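Local coordinates for Lpg0393 helical bundle domain-containing protein (PDB 4R0G), which acts as a guanine-nucleotide exchange factor for the small GTPases Rab5, Rab21 and Rab22, at residues A11-K16 / L58-K63; I197-R202 / V225-E230. All blocks are in the same frame, centred on the assembly; numbering follows the deposited sequence.

Overall arrangement
The chain is all helical, and the two contacts belong to different parts of it. Contact 1 lies within the VPS9-like region, and contact 2 within the helical bundle region. Their centres are about 37 Å apart, on opposite sides of the centre of the chain, and their nearest atoms are about 21 Å apart. They share no helix. Contact 1 joins helix 5-14 to helix 58-71 and is partly buried. It is held mainly by charged groups. Contact 2 pairs helix 193-208 with helix 215-229. It is largely buried and apolar, with two basic side chains at its exposed margin and no hydrogen bond across it.

Contact 1 of 2, residues A11-K16 / L58-K63; sequences ALRDGK and LDDIKK
Arg-13 meets Asp-60 side-on, through NE and one terminal nitrogen. NE donates to OD1 of Asp-60 at 3.0 Å, with an N-H...O angle of 164°. NH2 of Arg-13 donates to OD2 of Asp-60 at 3.1 Å. Each nitrogen thus takes a different oxygen, and both oxygens are approached from the syn side. Both lie close to the guanidinium plane. The carboxylate plane is turned 41° from the guanidinium.

The second link comes from Lys-63, whose CB points toward helix 5-14. Its chain is extended beyond CG, and CD passes 3.5 Å from the carbonyl O of Arg-13. NZ then donates to that same Arg-13 O at 3.1 Å, in the carbonyl plane and on a lone pair. NZ also forms a salt bridge with OD2 of Asp-59, one turn earlier on its own helix, at 3.0 Å. The CD2 methyl of Leu-12 rests against the backbone O of Asp-60 at 3.6 Å.

Further out, the same charged groups have other partners. Arg-13 NH2 also bonds to the carbonyl O of Asn-54, and Asp-60 OD2 accepts from Trp-51 NE1. Asp-60 is buried, so these bonds satisfy its carboxylate and probably stabilise its negative charge. Leu-12 also packs on Tyr-17 and Phe-20 of helix 17-20.

The Arg-13 carbonyl belongs to the last turn of helix 5-14, where Lys-63 reaches it. Gly-15, with positive phi, is the C-prime residue of a Schellman motif, formed by Lys-16 N to Ala-11 O and a weak bond from Gly-15 N to Leu-12 O. Polar contacts thus join this Schellman-ended helix C-terminus to helix 58-71, within the all-helical VPS9-like region.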
ATOM      1  N   ALA A  11       0.602  -5.657 -25.262  1.00 58.91           N
ATOM      2  CA  ALA A  11       0.213  -4.670 -24.270  1.00 53.87           C
ATOM      3  C   ALA A  11       1.400  -4.211 -23.428  1.00 55.55           C
ATOM      4  O   ALA A  11       1.535  -3.004 -23.134  1.00 49.63           O
ATOM      5  CB  ALA A  11      -0.918  -5.217 -23.389  1.00 48.52           C
ATOM      6  N   LEU A  12       2.264  -5.158 -23.041  1.00 54.20           N
ATOM      7  CA  LEU A  12       3.487  -4.800 -22.299  1.00 52.10           C
ATOM      8  C   LEU A  12       4.413  -3.888 -23.127  1.00 51.75           C
ATOM      9  O   LEU A  12       5.006  -2.940 -22.608  1.00 50.97           O
ATOM     10  CB  LEU A  12       4.243  -6.038 -21.798  1.00 46.70           C
ATOM     11  CG  LEU A  12       5.635  -5.676 -21.250  1.00 49.49           C
ATOM     12  CD1 LEU A  12       5.499  -4.977 -19.904  1.00 50.31           C
ATOM     13  CD2 LEU A  12       6.605  -6.849 -21.165  1.00 36.90           C
ATOM     14  N   ARG A  13       4.512  -4.158 -24.426  1.00 56.60           N
ATOM     15  CA  ARG A  13       5.396  -3.376 -25.296  1.00 59.19           C
ATOM     16  C   ARG A  13       4.787  -2.002 -25.536  1.00 56.64           C
ATOM     17  O   ARG A  13       5.506  -1.017 -25.692  1.00 58.17           O
ATOM     18  CB  ARG A  13       5.678  -4.108 -26.629  1.00 60.65           C
ATOM     19  CG  ARG A  13       6.603  -5.349 -26.544  1.00 55.73           C
ATOM     20  CD  ARG A  13       6.073  -6.552 -27.363  1.00 60.78           C
ATOM     21  NE  ARG A  13       6.721  -7.844 -27.022  1.00 68.82           N
ATOM     22  CZ  ARG A  13       6.378  -9.040 -27.525  1.00 64.35           C
ATOM     23  NH1 ARG A  13       5.389  -9.134 -28.408  1.00 72.59           N
ATOM     24  NH2 ARG A  13       7.019 -10.148 -27.144  1.00 55.08           N
ATOM     25  N   ASP A  14       3.456  -1.948 -25.547  1.00 60.60           N
ATOM     26  CA  ASP A  14       2.715  -0.706 -25.822  1.00 65.17           C
ATOM     27  C   ASP A  14       2.676   0.175 -24.590  1.00 64.97           C
ATOM     28  O   ASP A  14       2.437   1.386 -24.683  1.00 65.09           O
ATOM     29  CB  ASP A  14       1.264  -1.000 -26.233  1.00 68.56           C
ATOM     30  CG  ASP A  14       1.150  -1.880 -27.475  1.00 69.96           C
ATOM     31  OD1 ASP A  14       2.113  -1.910 -28.292  1.00 64.73           O
ATOM     32  OD2 ASP A  14       0.074  -2.529 -27.619  1.00 65.08           O
ATOM     33  N   GLY A  15       2.896  -0.444 -23.434  1.00 60.57           N
ATOM     34  CA  GLY A  15       2.830   0.273 -22.177  1.00 56.70           C
ATOM     35  C   GLY A  15       1.503   0.114 -21.453  1.00 55.25           C
ATOM     36  O   GLY A  15       1.252   0.807 -20.471  1.00 55.46           O
ATOM     37  N   LYS A  16       0.658  -0.816 -21.896  1.00 59.69           N
ATOM     38  CA  LYS A  16      -0.636  -0.919 -21.240  1.00 58.50           C
ATOM     39  C   LYS A  16      -0.482  -1.936 -20.095  1.00 52.46           C
ATOM     40  O   LYS A  16      -0.735  -3.148 -20.233  1.00 49.94           O
ATOM     41  CB  LYS A  16      -1.674  -1.388 -22.273  1.00 49.72           C
ATOM     42  N   LEU A  58      15.093  -8.376 -25.251  1.00 49.51           N
ATOM     43  CA  LEU A  58      15.718  -7.376 -24.417  1.00 48.06           C
ATOM     44  C   LEU A  58      14.775  -6.217 -24.087  1.00 51.81           C
ATOM     45  O   LEU A  58      14.720  -5.742 -22.946  1.00 58.85           O
ATOM     46  CB  LEU A  58      17.013  -6.899 -25.084  1.00 53.33           C
ATOM     47  CG  LEU A  58      17.923  -5.982 -24.275  1.00 64.50           C
ATOM     48  CD1 LEU A  58      18.423  -6.713 -23.026  1.00 65.24           C
ATOM     49  CD2 LEU A  58      19.083  -5.517 -25.142  1.00 64.38           C
ATOM     50  N   ASP A  59      14.018  -5.773 -25.079  1.00 54.16           N
ATOM     51  CA  ASP A  59      13.059  -4.697 -24.875  1.00 50.91           C
ATOM     52  C   ASP A  59      11.910  -5.101 -23.919  1.00 45.44           C
ATOM     53  O   ASP A  59      11.411  -4.279 -23.156  1.00 46.66           O
ATOM     54  CB  ASP A  59      12.564  -4.175 -26.243  1.00 58.53           C
ATOM     55  CG  ASP A  59      11.430  -3.153 -26.118  1.00 69.71           C
ATOM     56  OD1 ASP A  59      11.727  -2.012 -25.636  1.00 67.88           O
ATOM     57  OD2 ASP A  59      10.262  -3.496 -26.509  1.00 51.77           O
ATOM     58  N   ASP A  60      11.518  -6.368 -23.931  1.00 49.28           N
ATOM     59  CA  ASP A  60      10.454  -6.846 -23.038  1.00 50.00           C
ATOM     60  C   ASP A  60      10.889  -6.634 -21.599  1.00 47.97           C
ATOM     61  O   ASP A  60      10.104  -6.253 -20.733  1.00 47.46           O
ATOM     62  CB  ASP A  60      10.165  -8.351 -23.254  1.00 49.52           C
ATOM     63  CG  ASP A  60       9.331  -8.647 -24.516  1.00 57.05           C
ATOM     64  OD1 ASP A  60       9.335  -7.836 -25.477  1.00 56.92           O
ATOM     65  OD2 ASP A  60       8.683  -9.723 -24.547  1.00 59.36           O
ATOM     66  N   ILE A  61      12.162  -6.894 -21.363  1.00 48.86           N
ATOM     67  CA  ILE A  61      12.764  -6.743 -20.050  1.00 48.15           C
ATOM     68  C   ILE A  61      12.781  -5.286 -19.618  1.00 50.23           C
ATOM     69  O   ILE A  61      12.371  -4.960 -18.503  1.00 48.75           O
ATOM     70  CB  ILE A  61      14.200  -7.287 -20.090  1.00 47.08           C
ATOM     71  CG1 ILE A  61      14.166  -8.742 -20.502  1.00 39.50           C
ATOM     72  CG2 ILE A  61      14.914  -7.122 -18.773  1.00 45.73           C
ATOM     73  CD1 ILE A  61      15.498  -9.280 -20.785  1.00 46.25           C
ATOM     74  N   LYS A  62      13.247  -4.410 -20.505  1.00 48.60           N
ATOM     75  CA  LYS A  62      13.398  -2.996 -20.155  1.00 49.34           C
ATOM     76  C   LYS A  62      12.083  -2.276 -19.861  1.00 47.63           C
ATOM     77  O   LYS A  62      12.028  -1.364 -19.035  1.00 46.25           O
ATOM     78  CB  LYS A  62      14.217  -2.261 -21.225  1.00 49.06           C
ATOM     79  CG  LYS A  62      15.711  -2.308 -20.946  1.00 54.33           C
ATOM     80  CD  LYS A  62      16.487  -1.372 -21.821  1.00 63.86           C
ATOM     81  CE  LYS A  62      17.980  -1.473 -21.524  1.00 71.83           C
ATOM     82  NZ  LYS A  62      18.804  -0.729 -22.542  1.00 86.84           N
ATOM     83  N   LYS A  63      11.027  -2.690 -20.547  1.00 50.92           N
ATOM     84  CA  LYS A  63       9.718  -2.102 -20.323  1.00 53.58           C
ATOM     85  C   LYS A  63       9.178  -2.666 -19.033  1.00 51.63           C
ATOM     86  O   LYS A  63       8.532  -1.970 -18.247  1.00 56.61           O
ATOM     87  CB  LYS A  63       8.773  -2.357 -21.507  1.00 46.53           C
ATOM     88  CG  LYS A  63       8.798  -1.234 -22.507  1.00 53.47           C
ATOM     89  CD  LYS A  63       8.450  -1.703 -23.908  1.00 61.12           C
ATOM     90  CE  LYS A  63       8.922  -0.686 -24.962  1.00 53.71           C
ATOM     91  NZ  LYS A  63       8.553  -1.094 -26.366  1.00 67.57           N
TER

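Contact 2 of 2, residues I197-R202 / V225-E230; sequences ISLVVR and VKKLWE
Leu-199 and Leu-228 mark the closest backbone approach, with their CA atoms 7.0 Å apart. The two helical segments run antiparallel at 169°, and their axes come within 9.9 Å. These are two consecutive helices packed antiparallel, a helical hairpin within the helical bundle domain.

Leu-199 carries most of the contact. Its CB points toward the other helix. Its chi1 of -83° sets CG anti to the carbonyl carbon, and from there the two methyls reach Lys-227. CD2 of Leu-199 touches CB and CD of Lys-227, the latter at 3.7 Å, and CD1 of Leu-199 is 4.0 Å from CB of Lys-227. The two side chains cross at about a right angle.

On the more buried side, Leu-228 CD2 touches both Leu-199 and Val-200. It is 3.8 Å from CB of Leu-199 and 3.9 Å from CG2 of Val-200. Other helices extend this apolar layer. Val-200 also touches Tyr-178 of helix 155-183, and Leu-228 touches Leu-241 of helix 235-244.

The margin is basic. Lys-227 also has a cation-pi contact with Tyr-224, and the Arg-202 side chain touches the same tyrosine. Arg-202 and Lys-227 both touch crystal neighbours, so the positions of their ends may be affected by the crystal. Their like charges come close without a bond, with Arg-202 NH2 3.7 Å from Lys-227 NZ.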
ATOM      1  N   ILE A 197     -24.981  -2.803  -0.160  1.00 58.74           N
ATOM      2  CA  ILE A 197     -23.812  -3.671  -0.229  1.00 58.01           C
ATOM      3  C   ILE A 197     -23.749  -4.344  -1.590  1.00 57.69           C
ATOM      4  O   ILE A 197     -22.707  -4.311  -2.261  1.00 56.04           O
ATOM      5  CB  ILE A 197     -23.837  -4.750   0.852  1.00 52.30           C
ATOM      6  CG1 ILE A 197     -23.408  -4.165   2.179  1.00 47.55           C
ATOM      7  CG2 ILE A 197     -22.875  -5.870   0.504  1.00 55.24           C
ATOM      8  CD1 ILE A 197     -23.501  -5.135   3.254  1.00 53.75           C
ATOM      9  N   SER A 198     -24.875  -4.937  -1.989  1.00 55.91           N
ATOM     10  CA  SER A 198     -24.988  -5.576  -3.291  1.00 52.38           C
ATOM     11  C   SER A 198     -24.527  -4.675  -4.433  1.00 50.65           C
ATOM     12  O   SER A 198     -23.948  -5.144  -5.415  1.00 55.41           O
ATOM     13  CB  SER A 198     -26.428  -6.021  -3.533  1.00 50.29           C
ATOM     14  OG  SER A 198     -26.551  -6.609  -4.817  1.00 54.62           O
ATOM     15  N   LEU A 199     -24.777  -3.377  -4.297  1.00 51.02           N
ATOM     16  CA  LEU A 199     -24.350  -2.407  -5.301  1.00 49.93           C
ATOM     17  C   LEU A 199     -22.839  -2.210  -5.313  1.00 45.84           C
ATOM     18  O   LEU A 199     -22.253  -2.107  -6.369  1.00 46.25           O
ATOM     19  CB  LEU A 199     -25.030  -1.069  -5.068  1.00 50.62           C
ATOM     20  CG  LEU A 199     -26.427  -0.901  -5.638  1.00 45.73           C
ATOM     21  CD1 LEU A 199     -27.137   0.235  -4.927  1.00 51.28           C
ATOM     22  CD2 LEU A 199     -26.310  -0.604  -7.095  1.00 44.69           C
ATOM     23  N   VAL A 200     -22.213  -2.165  -4.141  1.00 45.29           N
ATOM     24  CA  VAL A 200     -20.777  -1.921  -4.059  1.00 46.41           C
ATOM     25  C   VAL A 200     -19.994  -3.114  -4.601  1.00 46.69           C
ATOM     26  O   VAL A 200     -19.002  -2.963  -5.329  1.00 43.14           O
ATOM     27  CB  VAL A 200     -20.336  -1.597  -2.610  1.00 42.22           C
ATOM     28  CG1 VAL A 200     -18.845  -1.362  -2.556  1.00 35.74           C
ATOM     29  CG2 VAL A 200     -21.076  -0.372  -2.097  1.00 36.19           C
ATOM     30  N   VAL A 201     -20.464  -4.300  -4.246  1.00 47.35           N
ATOM     31  CA  VAL A 201     -19.877  -5.544  -4.719  1.00 48.91           C
ATOM     32  C   VAL A 201     -19.854  -5.601  -6.239  1.00 48.26           C
ATOM     33  O   VAL A 201     -18.858  -6.003  -6.851  1.00 51.25           O
ATOM     34  CB  VAL A 201     -20.656  -6.745  -4.155  1.00 47.02           C
ATOM     35  CG1 VAL A 201     -20.136  -8.021  -4.747  1.00 42.71           C
ATOM     36  CG2 VAL A 201     -20.536  -6.756  -2.646  1.00 41.14           C
ATOM     37  N   ARG A 202     -20.951  -5.184  -6.851  1.00 44.03           N
ATOM     38  CA  ARG A 202     -21.049  -5.261  -8.293  1.00 47.29           C
ATOM     39  C   ARG A 202     -20.185  -4.192  -8.917  1.00 42.26           C
ATOM     40  O   ARG A 202     -19.548  -4.425  -9.926  1.00 46.38           O
ATOM     41  CB  ARG A 202     -22.510  -5.163  -8.752  1.00 48.68           C
ATOM     42  CG  ARG A 202     -23.295  -6.408  -8.405  1.00 48.90           C
ATOM     43  CD  ARG A 202     -24.746  -6.113  -8.201  1.00 53.80           C
ATOM     44  NE  ARG A 202     -25.253  -5.270  -9.272  1.00 60.95           N
ATOM     45  CZ  ARG A 202     -26.217  -4.374  -9.108  1.00 59.92           C
ATOM     46  NH1 ARG A 202     -26.776  -4.232  -7.909  1.00 48.56           N
ATOM     47  NH2 ARG A 202     -26.605  -3.632 -10.143  1.00 62.57           N
ATOM     48  N   VAL A 225     -22.833   4.794  -8.434  1.00 48.70           N
ATOM     49  CA  VAL A 225     -22.832   5.823  -7.393  1.00 52.65           C
ATOM     50  C   VAL A 225     -24.195   6.502  -7.307  1.00 49.67           C
ATOM     51  O   VAL A 225     -24.681   6.828  -6.226  1.00 44.91           O
ATOM     52  CB  VAL A 225     -21.739   6.875  -7.625  1.00 52.58           C
ATOM     53  CG1 VAL A 225     -21.843   7.974  -6.595  1.00 53.90           C
ATOM     54  CG2 VAL A 225     -20.386   6.234  -7.564  1.00 48.68           C
ATOM     55  N   LYS A 226     -24.826   6.687  -8.456  1.00 49.95           N
ATOM     56  CA  LYS A 226     -26.146   7.267  -8.437  1.00 51.29           C
ATOM     57  C   LYS A 226     -27.111   6.389  -7.648  1.00 48.05           C
ATOM     58  O   LYS A 226     -27.686   6.871  -6.684  1.00 50.74           O
ATOM     59  CB  LYS A 226     -26.660   7.548  -9.832  1.00 47.64           C
ATOM     60  CG  LYS A 226     -28.018   8.224  -9.790  1.00 65.49           C
ATOM     61  CD  LYS A 226     -28.580   8.384 -11.186  1.00 64.68           C
ATOM     62  CE  LYS A 226     -30.080   8.463 -11.171  1.00 57.12           C
ATOM     63  NZ  LYS A 226     -30.472   8.915 -12.513  1.00 69.12           N
ATOM     64  N   LYS A 227     -27.245   5.114  -8.026  1.00 51.30           N
ATOM     65  CA  LYS A 227     -28.124   4.158  -7.314  1.00 55.59           C
ATOM     66  C   LYS A 227     -27.850   4.113  -5.816  1.00 54.98           C
ATOM     67  O   LYS A 227     -28.797   4.101  -5.013  1.00 60.96           O
ATOM     68  CB  LYS A 227     -28.045   2.721  -7.876  1.00 52.17           C
ATOM     69  CG  LYS A 227     -28.433   2.513  -9.360  1.00 57.34           C
ATOM     70  CD  LYS A 227     -28.220   1.014  -9.790  1.00 68.12           C
ATOM     71  CE  LYS A 227     -28.244   0.751 -11.328  1.00 62.19           C
ATOM     72  NZ  LYS A 227     -27.253  -0.335 -11.705  1.00 57.12           N
ATOM     73  N   LEU A 228     -26.570   4.085  -5.443  1.00 47.64           N
ATOM     74  CA  LEU A 228     -26.176   4.203  -4.023  1.00 53.06           C
ATOM     75  C   LEU A 228     -26.733   5.452  -3.307  1.00 53.06           C
ATOM     76  O   LEU A 228     -27.230   5.353  -2.194  1.00 55.55           O
ATOM     77  CB  LEU A 228     -24.645   4.142  -3.858  1.00 51.99           C
ATOM     78  CG  LEU A 228     -24.036   2.811  -4.282  1.00 47.45           C
ATOM     79  CD1 LEU A 228     -22.645   2.977  -4.851  1.00 42.54           C
ATOM     80  CD2 LEU A 228     -24.002   1.940  -3.070  1.00 49.38           C
ATOM     81  N   TRP A 229     -26.655   6.621  -3.935  1.00 50.02           N
ATOM     82  CA  TRP A 229     -27.236   7.811  -3.336  1.00 54.18           C
ATOM     83  C   TRP A 229     -28.730   7.621  -3.101  1.00 60.16           C
ATOM     84  O   TRP A 229     -29.290   8.023  -2.064  1.00 60.93           O
ATOM     85  CB  TRP A 229     -26.978   9.053  -4.187  1.00 50.53           C
ATOM     86  CG  TRP A 229     -25.667   9.728  -3.855  1.00 46.12           C
ATOM     87  CD1 TRP A 229     -24.554   9.795  -4.645  1.00 51.18           C
ATOM     88  CD2 TRP A 229     -25.328  10.397  -2.634  1.00 51.66           C
ATOM     89  NE1 TRP A 229     -23.550  10.472  -3.999  1.00 52.26           N
ATOM     90  CE2 TRP A 229     -23.996  10.854  -2.763  1.00 50.21           C
ATOM     91  CE3 TRP A 229     -26.020  10.658  -1.444  1.00 57.16           C
ATOM     92  CZ2 TRP A 229     -23.345  11.563  -1.754  1.00 55.16           C
ATOM     93  CZ3 TRP A 229     -25.371  11.363  -0.437  1.00 60.39           C
ATOM     94  CH2 TRP A 229     -24.043  11.806  -0.601  1.00 59.91           C
ATOM     95  N   GLU A 230     -29.379   6.962  -4.043  1.00 59.34           N
ATOM     96  CA  GLU A 230     -30.814   6.775  -3.915  1.00 67.81           C
ATOM     97  C   GLU A 230     -31.177   5.722  -2.875  1.00 63.86           C
ATOM     98  O   GLU A 230     -32.343   5.562  -2.527  1.00 69.18           O
ATOM     99  CB  GLU A 230     -31.454   6.544  -5.286  1.00 67.68           C
ATOM    100  CG  GLU A 230     -31.056   7.671  -6.252  1.00 77.69           C
ATOM    101  CD  GLU A 230     -31.922   7.779  -7.500  1.00 94.66           C
ATOM    102  OE1 GLU A 230     -31.760   6.927  -8.416  1.00 86.92           O
ATOM    103  OE2 GLU A 230     -32.744   8.733  -7.561  1.00 92.33           O
TER